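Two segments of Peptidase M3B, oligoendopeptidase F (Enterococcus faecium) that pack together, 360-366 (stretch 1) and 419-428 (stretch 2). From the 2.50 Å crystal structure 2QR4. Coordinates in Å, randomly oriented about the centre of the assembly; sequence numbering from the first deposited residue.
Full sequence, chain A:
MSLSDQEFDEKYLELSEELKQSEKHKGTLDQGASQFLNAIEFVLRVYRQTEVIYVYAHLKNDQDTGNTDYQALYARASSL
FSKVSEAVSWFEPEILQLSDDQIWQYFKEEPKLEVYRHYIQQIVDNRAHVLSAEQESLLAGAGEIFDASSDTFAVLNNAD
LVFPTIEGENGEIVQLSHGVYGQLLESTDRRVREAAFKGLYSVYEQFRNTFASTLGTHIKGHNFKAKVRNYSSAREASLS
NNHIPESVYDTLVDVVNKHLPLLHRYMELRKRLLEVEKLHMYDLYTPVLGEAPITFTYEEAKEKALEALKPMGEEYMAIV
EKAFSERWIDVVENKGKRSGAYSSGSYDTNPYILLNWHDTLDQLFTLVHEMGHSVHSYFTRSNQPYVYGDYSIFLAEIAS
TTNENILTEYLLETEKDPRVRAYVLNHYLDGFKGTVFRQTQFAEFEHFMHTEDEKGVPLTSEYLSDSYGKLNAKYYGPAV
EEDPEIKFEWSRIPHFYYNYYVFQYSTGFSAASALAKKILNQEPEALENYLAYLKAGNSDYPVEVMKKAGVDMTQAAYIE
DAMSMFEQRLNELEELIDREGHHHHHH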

# COMPACT_ATOMS: atom_id res chain seq x y z
N THR A 360 12.04 -42.95 11.79
CA THR A 360 10.91 -43.32 10.92
C THR A 360 11.20 -43.08 9.43
O THR A 360 12.25 -42.56 9.05
N LEU A 361 10.24 -43.46 8.58
CA LEU A 361 10.43 -43.41 7.14
C LEU A 361 10.49 -41.99 6.56
O LEU A 361 11.22 -41.72 5.60
N ASP A 362 9.73 -41.07 7.15
CA ASP A 362 9.80 -39.67 6.75
C ASP A 362 11.17 -39.05 6.99
O ASP A 362 11.69 -38.34 6.13
N GLN A 363 11.77 -39.31 8.15
CA GLN A 363 13.07 -38.72 8.51
C GLN A 363 14.20 -39.22 7.60
O GLN A 363 15.21 -38.52 7.39
N LEU A 364 14.03 -40.42 7.06
CA LEU A 364 14.97 -40.99 6.10
C LEU A 364 15.06 -40.10 4.86
O LEU A 364 16.15 -39.80 4.37
N PHE A 365 13.89 -39.68 4.37
CA PHE A 365 13.82 -38.73 3.25
C PHE A 365 14.49 -37.39 3.56
O PHE A 365 15.15 -36.80 2.70
N THR A 366 14.32 -36.93 4.80
CA THR A 366 14.93 -35.71 5.28
C THR A 366 16.44 -35.84 5.26
O THR A 366 17.15 -34.95 4.79
N ARG A 419 2.11 -52.48 2.48
CA ARG A 419 1.89 -51.25 3.24
C ARG A 419 3.06 -50.29 3.03
O ARG A 419 2.84 -49.09 2.81
N VAL A 420 4.28 -50.80 3.09
CA VAL A 420 5.45 -49.98 2.79
C VAL A 420 5.37 -49.43 1.37
O VAL A 420 5.41 -48.22 1.18
N ARG A 421 5.21 -50.29 0.36
CA ARG A 421 5.14 -49.79 -1.01
C ARG A 421 4.07 -48.70 -1.14
O ARG A 421 4.32 -47.66 -1.74
N ALA A 422 2.89 -48.94 -0.58
CA ALA A 422 1.80 -47.96 -0.67
C ALA A 422 2.23 -46.63 -0.07
O ALA A 422 2.00 -45.57 -0.67
N TYR A 423 2.87 -46.69 1.09
CA TYR A 423 3.28 -45.46 1.76
C TYR A 423 4.20 -44.65 0.87
O TYR A 423 4.01 -43.44 0.72
N VAL A 424 5.21 -45.28 0.27
CA VAL A 424 6.15 -44.50 -0.53
C VAL A 424 5.58 -44.04 -1.88
O VAL A 424 5.88 -42.94 -2.35
N LEU A 425 4.72 -44.85 -2.47
CA LEU A 425 4.02 -44.45 -3.68
C LEU A 425 3.22 -43.17 -3.42
O LEU A 425 3.32 -42.19 -4.17
N ASN A 426 2.44 -43.18 -2.35
CA ASN A 426 1.59 -42.03 -2.04
C ASN A 426 2.37 -40.80 -1.53
O ASN A 426 2.01 -39.67 -1.83
N HIS A 427 3.43 -41.03 -0.78
CA HIS A 427 4.32 -39.97 -0.35
C HIS A 427 4.85 -39.21 -1.58
O HIS A 427 4.87 -37.98 -1.59
N TYR A 428 5.27 -39.96 -2.61
CA TYR A 428 5.74 -39.35 -3.86
C TYR A 428 4.62 -38.59 -4.59
O TYR A 428 4.83 -37.47 -5.07

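Two helices cross here at 47° with their axes 12.2 Å apart at closest approach, a spacing too wide for backbone contact, so side chains must fill the gap. The contact is small, burying 328 Å² in all, and three residues of stretch 1 carry it: Leu361, Asp362 and Phe365, spaced so that they gather on one side of the helix.

Thr360, with chi1 in the p well at 88°, stays out of reach of stretch 2. Leu361 points toward stretch 2 and opens the apolar part of the contact. Its chi1 of -138° lies between wells, with chi2 t, and this places CD1 4.3 Å from CG1 of Val420 (chi1 t) and 4.4 Å from CD1 of Tyr423. These are loose contacts. Val424 also points toward stretch 1, with chi1 between wells at 4°; the CA atoms of Leu361 and Val424 are 8.9 Å apart, and the nearest approach of its side chain is 4.9 Å, from Val424 CB to Phe365 CZ, so it is partly covered without close contact.

Asp362 leaves its helix sideways, but chi1 at -100° brings the carboxylate nearer to the partner. There it meets two residues one turn apart. Its OD2 lies 2.7 Å from OH of Tyr423, near the plane of that ring, and its OD1 lies 3.5 Å from CE1 of His427. Tyr423 (chi1 t) and His427 (chi1 170°, t) both point toward stretch 1, so a single acid addresses successive turns of the opposing helix.

Gln363 and Leu364 do not reach across. Phe365, one turn after Leu361, again points toward stretch 2, with chi1 m and chi2 92°. NE2 of His427 sits over one face of its ring, 3.7 Å from Phe365 CD2; the ring centroids are 4.3 Å apart and the planes inclined at 44°, an oblique pairing. Thr366 (m) turns to its own helix, where OG1 makes a weak hydrogen bond to Asp362 O at 3.3 Å.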

# COMPACT_ATOMS: atom_id res chain seq x y z
CB THR A 360 9.60 -42.58 11.30
OG1 THR A 360 9.53 -41.31 10.62
CG2 THR A 360 9.50 -42.36 12.81
CB LEU A 361 9.34 -44.23 6.44
CG LEU A 361 9.86 -45.07 5.28
CD1 LEU A 361 8.95 -46.26 5.02
CD2 LEU A 361 10.01 -44.22 4.04
CB ASP A 362 8.70 -38.85 7.43
CG ASP A 362 7.50 -38.61 6.53
OD1 ASP A 362 7.72 -38.26 5.35
OD2 ASP A 362 6.35 -38.77 6.99
CB GLN A 363 13.41 -38.98 9.98
CG GLN A 363 12.31 -38.60 10.97
CD GLN A 363 12.75 -38.75 12.42
OE1 GLN A 363 11.98 -39.21 13.27
NE2 GLN A 363 13.99 -38.38 12.70
CB LEU A 364 14.55 -42.41 5.73
CG LEU A 364 15.41 -43.19 4.74
CD1 LEU A 364 16.85 -43.23 5.20
CD2 LEU A 364 14.87 -44.60 4.55
CB PHE A 365 12.36 -38.51 2.84
CG PHE A 365 11.82 -39.60 1.97
CD1 PHE A 365 11.18 -40.69 2.52
CD2 PHE A 365 12.00 -39.55 0.59
CE1 PHE A 365 10.69 -41.70 1.70
CE2 PHE A 365 11.53 -40.55 -0.22
CZ PHE A 365 10.87 -41.63 0.34
CB THR A 366 14.48 -35.41 6.72
OG1 THR A 366 13.05 -35.40 6.77
CG2 THR A 366 15.02 -34.06 7.20
CB ARG A 419 1.67 -51.52 4.73
CG ARG A 419 0.21 -51.63 5.17
CD ARG A 419 -0.39 -53.00 4.85
NE ARG A 419 0.40 -54.11 5.40
CZ ARG A 419 -0.04 -54.95 6.34
NH1 ARG A 419 -1.26 -54.83 6.83
NH2 ARG A 419 0.75 -55.93 6.77
CB VAL A 420 6.78 -50.74 2.94
CG1 VAL A 420 7.94 -49.78 2.73
CG2 VAL A 420 6.87 -51.41 4.30
CB ARG A 421 4.91 -50.90 -2.03
CG ARG A 421 6.03 -51.91 -2.09
CD ARG A 421 5.84 -52.89 -3.24
NE ARG A 421 6.04 -52.23 -4.53
CZ ARG A 421 7.24 -51.98 -5.03
NH1 ARG A 421 8.32 -52.32 -4.34
NH2 ARG A 421 7.36 -51.37 -6.20
CB ALA A 422 0.54 -48.47 0.02
CB TYR A 423 3.97 -45.72 3.11
CG TYR A 423 4.30 -44.41 3.79
CD1 TYR A 423 5.56 -43.83 3.68
CD2 TYR A 423 3.31 -43.72 4.50
CE1 TYR A 423 5.84 -42.62 4.29
CE2 TYR A 423 3.58 -42.51 5.10
CZ TYR A 423 4.84 -41.96 5.00
OH TYR A 423 5.08 -40.74 5.61
CB VAL A 424 7.59 -45.09 -0.56
CG1 VAL A 424 7.67 -46.41 0.18
CG2 VAL A 424 8.15 -45.13 -1.96
CB LEU A 425 3.09 -45.57 -4.13
CG LEU A 425 3.46 -46.45 -5.33
CD1 LEU A 425 4.83 -46.17 -5.92
CD2 LEU A 425 3.30 -47.93 -4.98
CB ASN A 426 0.49 -42.43 -1.06
CG ASN A 426 -0.43 -41.29 -0.74
OD1 ASN A 426 -0.31 -40.67 0.31
ND2 ASN A 426 -1.35 -40.98 -1.65
CB HIS A 427 5.46 -40.57 0.48
CG HIS A 427 6.59 -39.63 0.77
ND1 HIS A 427 6.56 -38.72 1.81
CD2 HIS A 427 7.81 -39.48 0.19
CE1 HIS A 427 7.69 -38.05 1.85
NE2 HIS A 427 8.47 -38.49 0.87
CB TYR A 428 6.35 -40.40 -4.81
CG TYR A 428 6.69 -39.82 -6.17
CD1 TYR A 428 7.87 -39.09 -6.36
CD2 TYR A 428 5.82 -39.97 -7.27
CE1 TYR A 428 8.18 -38.53 -7.58
CE2 TYR A 428 6.13 -39.41 -8.51
CZ TYR A 428 7.31 -38.69 -8.66
OH TYR A 428 7.63 -38.14 -9.87